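Local coordinates for Slr0280 protein (Synechocystis sp., PDB 5H3K) that is of unknown function but probably acts as a phosphodiester glycosidase of the NAGPA type, at residues L349-R361 with E490-G502. Numbering follows the deposited sequence.
Sequences LPLGAVWSQQNWR and EAFNAFPNGMGAG
With CG of W355 set between its backbone N and carbonyl carbon (chi1 78°), the indole folds back over strand 497-500 rather than standing off the sheet, and the ring meets G498. The pairing is a worked example of an aromatic side chain covering a cross-strand glycine in an antiparallel sheet. W355 and G498 form the hydrogen-bonded pair, G498 N giving to W355 O at 2.8 Å. In a CH-pi contact, the CA of G498 sits 3.3 Å from the centroid of the six-membered ring of W355, almost on its normal, where any side chain on G498 would collide with CH2. W360 CH2 lies over the rim of the opposite face, and W355 NE1 gives a nearly straight bond to F495 O (3.0 Å), which lies in the plane of the indole. Replacing W355 by an alanine removes the indole, and F495 O would probably lose this donor while a gap opened over G498. On the other sheet face, V354 CG2 lies 4.0 Å from M499 CE, next to N603 of strand 600-609. The type I' turn S356-N359, which joins strands 354-356 and 359-360 as a hairpin, is gripped twice: N497, its CG anti to the carbonyl carbon (chi1 -47°), takes Q357 N on OD1, while Q358 N meets P496 O in the carbonyl plane, on a lone pair, at 2.9 Å.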
loop_
_atom_site.group_PDB
_atom_site.type_symbol
_atom_site.label_atom_id
_atom_site.label_comp_id
_atom_site.label_asym_id
_atom_site.label_seq_id
_atom_site.Cartn_x
_atom_site.Cartn_y
_atom_site.Cartn_z
ATOM N N LEU A 349 -6.276 -16.228 -0.735
ATOM C CA LEU A 349 -5.761 -16.629 0.573
ATOM C C LEU A 349 -4.328 -16.148 0.822
ATOM O O LEU A 349 -3.492 -16.151 -0.081
ATOM C CB LEU A 349 -5.802 -18.146 0.716
ATOM C CG LEU A 349 -7.195 -18.745 0.535
ATOM C CD1 LEU A 349 -7.120 -20.257 0.773
ATOM C CD2 LEU A 349 -8.189 -18.079 1.477
ATOM N N PRO A 350 -4.022 -15.786 2.075
ATOM C CA PRO A 350 -2.670 -15.358 2.451
ATOM C C PRO A 350 -1.662 -16.515 2.463
ATOM O O PRO A 350 -1.994 -17.656 2.809
ATOM C CB PRO A 350 -2.866 -14.801 3.869
ATOM C CG PRO A 350 -4.060 -15.560 4.407
ATOM C CD PRO A 350 -4.955 -15.793 3.223
ATOM N N LEU A 351 -0.432 -16.204 2.065
ATOM C CA LEU A 351 0.682 -17.152 2.079
ATOM C C LEU A 351 1.842 -16.533 2.866
ATOM O O LEU A 351 2.731 -15.906 2.282
ATOM C CB LEU A 351 1.130 -17.433 0.644
ATOM C CG LEU A 351 0.043 -18.044 -0.256
ATOM C CD1 LEU A 351 0.509 -18.098 -1.698
ATOM C CD2 LEU A 351 -0.303 -19.449 0.254
ATOM N N GLY A 352 1.830 -16.673 4.189
ATOM C CA GLY A 352 2.906 -16.132 5.011
ATOM C C GLY A 352 2.376 -15.415 6.239
ATOM O O GLY A 352 1.178 -15.135 6.337
ATOM N N ALA A 353 3.282 -15.045 7.138
ATOM C CA ALA A 353 2.905 -14.583 8.467
ATOM C C ALA A 353 2.204 -13.231 8.477
ATOM O O ALA A 353 2.640 -12.287 7.823
ATOM C CB ALA A 353 4.129 -14.533 9.370
ATOM N N VAL A 354 1.113 -13.138 9.233
ATOM C CA VAL A 354 0.474 -11.846 9.490
ATOM C C VAL A 354 -0.058 -11.906 10.907
ATOM O O VAL A 354 -0.899 -12.758 11.208
ATOM C CB VAL A 354 -0.738 -11.576 8.553
ATOM C CG1 VAL A 354 -1.396 -10.257 8.921
ATOM C CG2 VAL A 354 -0.351 -11.575 7.061
ATOM N N TRP A 355 0.419 -11.029 11.789
ATOM C CA TRP A 355 -0.136 -11.002 13.152
ATOM C C TRP A 355 -0.174 -9.606 13.779
ATOM O O TRP A 355 0.649 -8.738 13.460
ATOM C CB TRP A 355 0.566 -12.020 14.075
ATOM C CG TRP A 355 1.951 -11.682 14.638
ATOM C CD1 TRP A 355 2.240 -11.248 15.905
ATOM C CD2 TRP A 355 3.223 -11.831 13.972
ATOM N NE1 TRP A 355 3.603 -11.106 16.064
ATOM C CE2 TRP A 355 4.221 -11.453 14.903
ATOM C CE3 TRP A 355 3.601 -12.234 12.688
ATOM C CZ2 TRP A 355 5.586 -11.475 14.576
ATOM C CZ3 TRP A 355 4.947 -12.241 12.366
ATOM C CH2 TRP A 355 5.929 -11.868 13.307
ATOM N N SER A 356 -1.138 -9.392 14.665
ATOM C CA SER A 356 -1.268 -8.095 15.328
ATOM C C SER A 356 -1.899 -8.258 16.691
ATOM O O SER A 356 -2.827 -9.047 16.851
ATOM C CB SER A 356 -2.082 -7.111 14.484
ATOM O OG SER A 356 -3.436 -7.487 14.418
ATOM N N GLN A 357 -1.398 -7.499 17.662
ATOM C CA GLN A 357 -1.817 -7.630 19.063
ATOM C C GLN A 357 -1.891 -9.093 19.533
ATOM O O GLN A 357 -2.853 -9.509 20.190
ATOM C CB GLN A 357 -3.120 -6.841 19.310
ATOM C CG GLN A 357 -2.966 -5.367 18.887
ATOM C CD GLN A 357 -4.213 -4.518 19.125
ATOM O OE1 GLN A 357 -4.153 -3.289 19.093
ATOM N NE2 GLN A 357 -5.342 -5.169 19.357
ATOM N N GLN A 358 -0.859 -9.854 19.165
ATOM C CA GLN A 358 -0.706 -11.282 19.471
ATOM C C GLN A 358 -1.786 -12.176 18.871
ATOM O O GLN A 358 -1.954 -13.319 19.286
ATOM C CB GLN A 358 -0.590 -11.534 20.984
ATOM C CG GLN A 358 0.672 -10.958 21.623
ATOM C CD GLN A 358 0.986 -11.578 22.989
ATOM O OE1 GLN A 358 0.699 -12.750 23.241
ATOM N NE2 GLN A 358 1.590 -10.788 23.865
ATOM N N ASN A 359 -2.512 -11.644 17.901
ATOM C CA ASN A 359 -3.534 -12.394 17.177
ATOM C C ASN A 359 -3.036 -12.773 15.776
ATOM O O ASN A 359 -2.790 -11.904 14.930
ATOM C CB ASN A 359 -4.802 -11.539 17.072
ATOM C CG ASN A 359 -5.941 -12.268 16.400
ATOM O OD1 ASN A 359 -6.185 -13.449 16.664
ATOM N ND2 ASN A 359 -6.645 -11.570 15.510
ATOM N N TRP A 360 -2.895 -14.071 15.522
ATOM C CA TRP A 360 -2.333 -14.537 14.255
ATOM C C TRP A 360 -3.390 -14.680 13.174
ATOM O O TRP A 360 -4.243 -15.570 13.225
ATOM C CB TRP A 360 -1.587 -15.858 14.467
ATOM C CG TRP A 360 -0.318 -15.632 15.216
ATOM C CD1 TRP A 360 -0.188 -15.378 16.550
ATOM C CD2 TRP A 360 1.006 -15.592 14.665
ATOM N NE1 TRP A 360 1.143 -15.190 16.867
ATOM C CE2 TRP A 360 1.894 -15.320 15.729
ATOM C CE3 TRP A 360 1.524 -15.753 13.377
ATOM C CZ2 TRP A 360 3.284 -15.213 15.541
ATOM C CZ3 TRP A 360 2.900 -15.655 13.195
ATOM C CH2 TRP A 360 3.761 -15.395 14.266
ATOM N N ARG A 361 -3.331 -13.793 12.195
ATOM C CA ARG A 361 -4.273 -13.813 11.084
ATOM C C ARG A 361 -3.851 -14.853 10.044
ATOM O O ARG A 361 -4.697 -15.462 9.387
ATOM C CB ARG A 361 -4.354 -12.431 10.443
ATOM C CG ARG A 361 -4.787 -11.313 11.398
ATOM C CD ARG A 361 -6.285 -11.357 11.708
ATOM N NE ARG A 361 -7.132 -11.388 10.511
ATOM C CZ ARG A 361 -7.678 -10.315 9.934
ATOM N NH1 ARG A 361 -7.456 -9.093 10.417
ATOM N NH2 ARG A 361 -8.444 -10.459 8.854
ATOM N N GLU A 490 13.987 -16.980 18.528
ATOM C CA GLU A 490 13.364 -16.658 19.815
ATOM C C GLU A 490 12.943 -15.198 19.991
ATOM O O GLU A 490 11.921 -14.916 20.629
ATOM C CB GLU A 490 14.288 -17.097 20.953
ATOM C CG GLU A 490 13.650 -17.102 22.351
ATOM C CD GLU A 490 12.486 -18.080 22.496
ATOM O OE1 GLU A 490 12.361 -19.026 21.682
ATOM O OE2 GLU A 490 11.685 -17.898 23.446
ATOM N N ALA A 491 13.707 -14.264 19.426
ATOM C CA ALA A 491 13.397 -12.843 19.599
ATOM C C ALA A 491 12.013 -12.452 19.089
ATOM O O ALA A 491 11.441 -11.465 19.554
ATOM C CB ALA A 491 14.462 -11.959 18.948
ATOM N N PHE A 492 11.475 -13.210 18.139
ATOM C CA PHE A 492 10.166 -12.888 17.577
ATOM C C PHE A 492 9.062 -13.016 18.615
ATOM O O PHE A 492 8.027 -12.356 18.512
ATOM C CB PHE A 492 9.856 -13.752 16.353
ATOM C CG PHE A 492 10.365 -13.168 15.060
ATOM C CD1 PHE A 492 9.592 -12.265 14.343
ATOM C CD2 PHE A 492 11.610 -13.528 14.563
ATOM C CE1 PHE A 492 10.055 -11.720 13.139
ATOM C CE2 PHE A 492 12.085 -12.996 13.364
ATOM C CZ PHE A 492 11.309 -12.086 12.655
ATOM N N ASN A 493 9.275 -13.852 19.629
ATOM C CA ASN A 493 8.253 -14.035 20.662
ATOM C C ASN A 493 7.955 -12.778 21.487
ATOM O O ASN A 493 6.916 -12.682 22.156
ATOM C CB ASN A 493 8.623 -15.205 21.564
ATOM C CG ASN A 493 8.672 -16.501 20.809
ATOM O OD1 ASN A 493 7.634 -17.027 20.392
ATOM N ND2 ASN A 493 9.877 -17.016 20.594
ATOM N N ALA A 494 8.858 -11.810 21.430
ATOM C CA ALA A 494 8.667 -10.564 22.163
ATOM C C ALA A 494 7.713 -9.606 21.466
ATOM O O ALA A 494 7.220 -8.662 22.092
ATOM C CB ALA A 494 10.015 -9.883 22.399
ATOM N N PHE A 495 7.446 -9.820 20.176
ATOM C CA PHE A 495 6.744 -8.791 19.400
ATOM C C PHE A 495 5.311 -9.179 19.047
ATOM O O PHE A 495 5.078 -10.247 18.485
ATOM C CB PHE A 495 7.535 -8.438 18.132
ATOM C CG PHE A 495 8.912 -7.894 18.416
ATOM C CD1 PHE A 495 9.104 -6.538 18.629
ATOM C CD2 PHE A 495 10.012 -8.748 18.510
ATOM C CE1 PHE A 495 10.392 -6.025 18.907
ATOM C CE2 PHE A 495 11.292 -8.250 18.791
ATOM C CZ PHE A 495 11.480 -6.889 18.981
ATOM N N PRO A 496 4.352 -8.305 19.379
ATOM C CA PRO A 496 2.931 -8.616 19.208
ATOM C C PRO A 496 2.421 -8.358 17.802
ATOM O O PRO A 496 1.293 -8.763 17.532
ATOM C CB PRO A 496 2.250 -7.646 20.175
ATOM C CG PRO A 496 3.158 -6.429 20.154
ATOM C CD PRO A 496 4.562 -7.021 20.075
ATOM N N ASN A 497 3.204 -7.685 16.951
ATOM C CA ASN A 497 2.807 -7.410 15.571
ATOM C C ASN A 497 3.879 -7.878 14.610
ATOM O O ASN A 497 5.070 -7.782 14.897
ATOM C CB ASN A 497 2.594 -5.906 15.338
ATOM C CG ASN A 497 1.767 -5.258 16.420
ATOM O OD1 ASN A 497 0.602 -5.604 16.612
ATOM N ND2 ASN A 497 2.358 -4.287 17.125
ATOM N N GLY A 498 3.474 -8.393 13.457
ATOM C CA GLY A 498 4.467 -8.755 12.468
ATOM C C GLY A 498 3.939 -9.072 11.092
ATOM O O GLY A 498 2.736 -9.254 10.885
ATOM N N MET A 499 4.864 -9.157 10.145
ATOM C CA MET A 499 4.534 -9.404 8.756
ATOM C C MET A 499 5.639 -10.225 8.109
ATOM O O MET A 499 6.818 -9.825 8.124
ATOM C CB MET A 499 4.379 -8.068 8.014
ATOM C CG MET A 499 4.213 -8.190 6.494
ATOM S SD MET A 499 2.709 -9.039 6.006
ATOM C CE MET A 499 1.440 -7.989 6.705
ATOM N N GLY A 500 5.264 -11.354 7.512
ATOM C CA GLY A 500 6.187 -12.129 6.705
ATOM C C GLY A 500 6.062 -11.802 5.216
ATOM O O GLY A 500 4.995 -11.406 4.718
ATOM N N ALA A 501 7.170 -11.939 4.500
ATOM C CA ALA A 501 7.158 -11.851 3.048
ATOM C C ALA A 501 8.391 -12.529 2.535
ATOM O O ALA A 501 8.479 -13.764 2.545
ATOM C CB ALA A 501 7.061 -10.400 2.546
ATOM N N GLY A 502 9.352 -11.727 2.091
ATOM C CA GLY A 502 10.639 -12.269 1.709
ATOM C C GLY A 502 11.008 -12.045 0.253
ATOM O O GLY A 502 10.173 -11.682 -0.578
HETATM O O HOH W 1 3.999 -13.474 2.752
HETATM O O HOH W 2 2.534 -12.339 5.046
#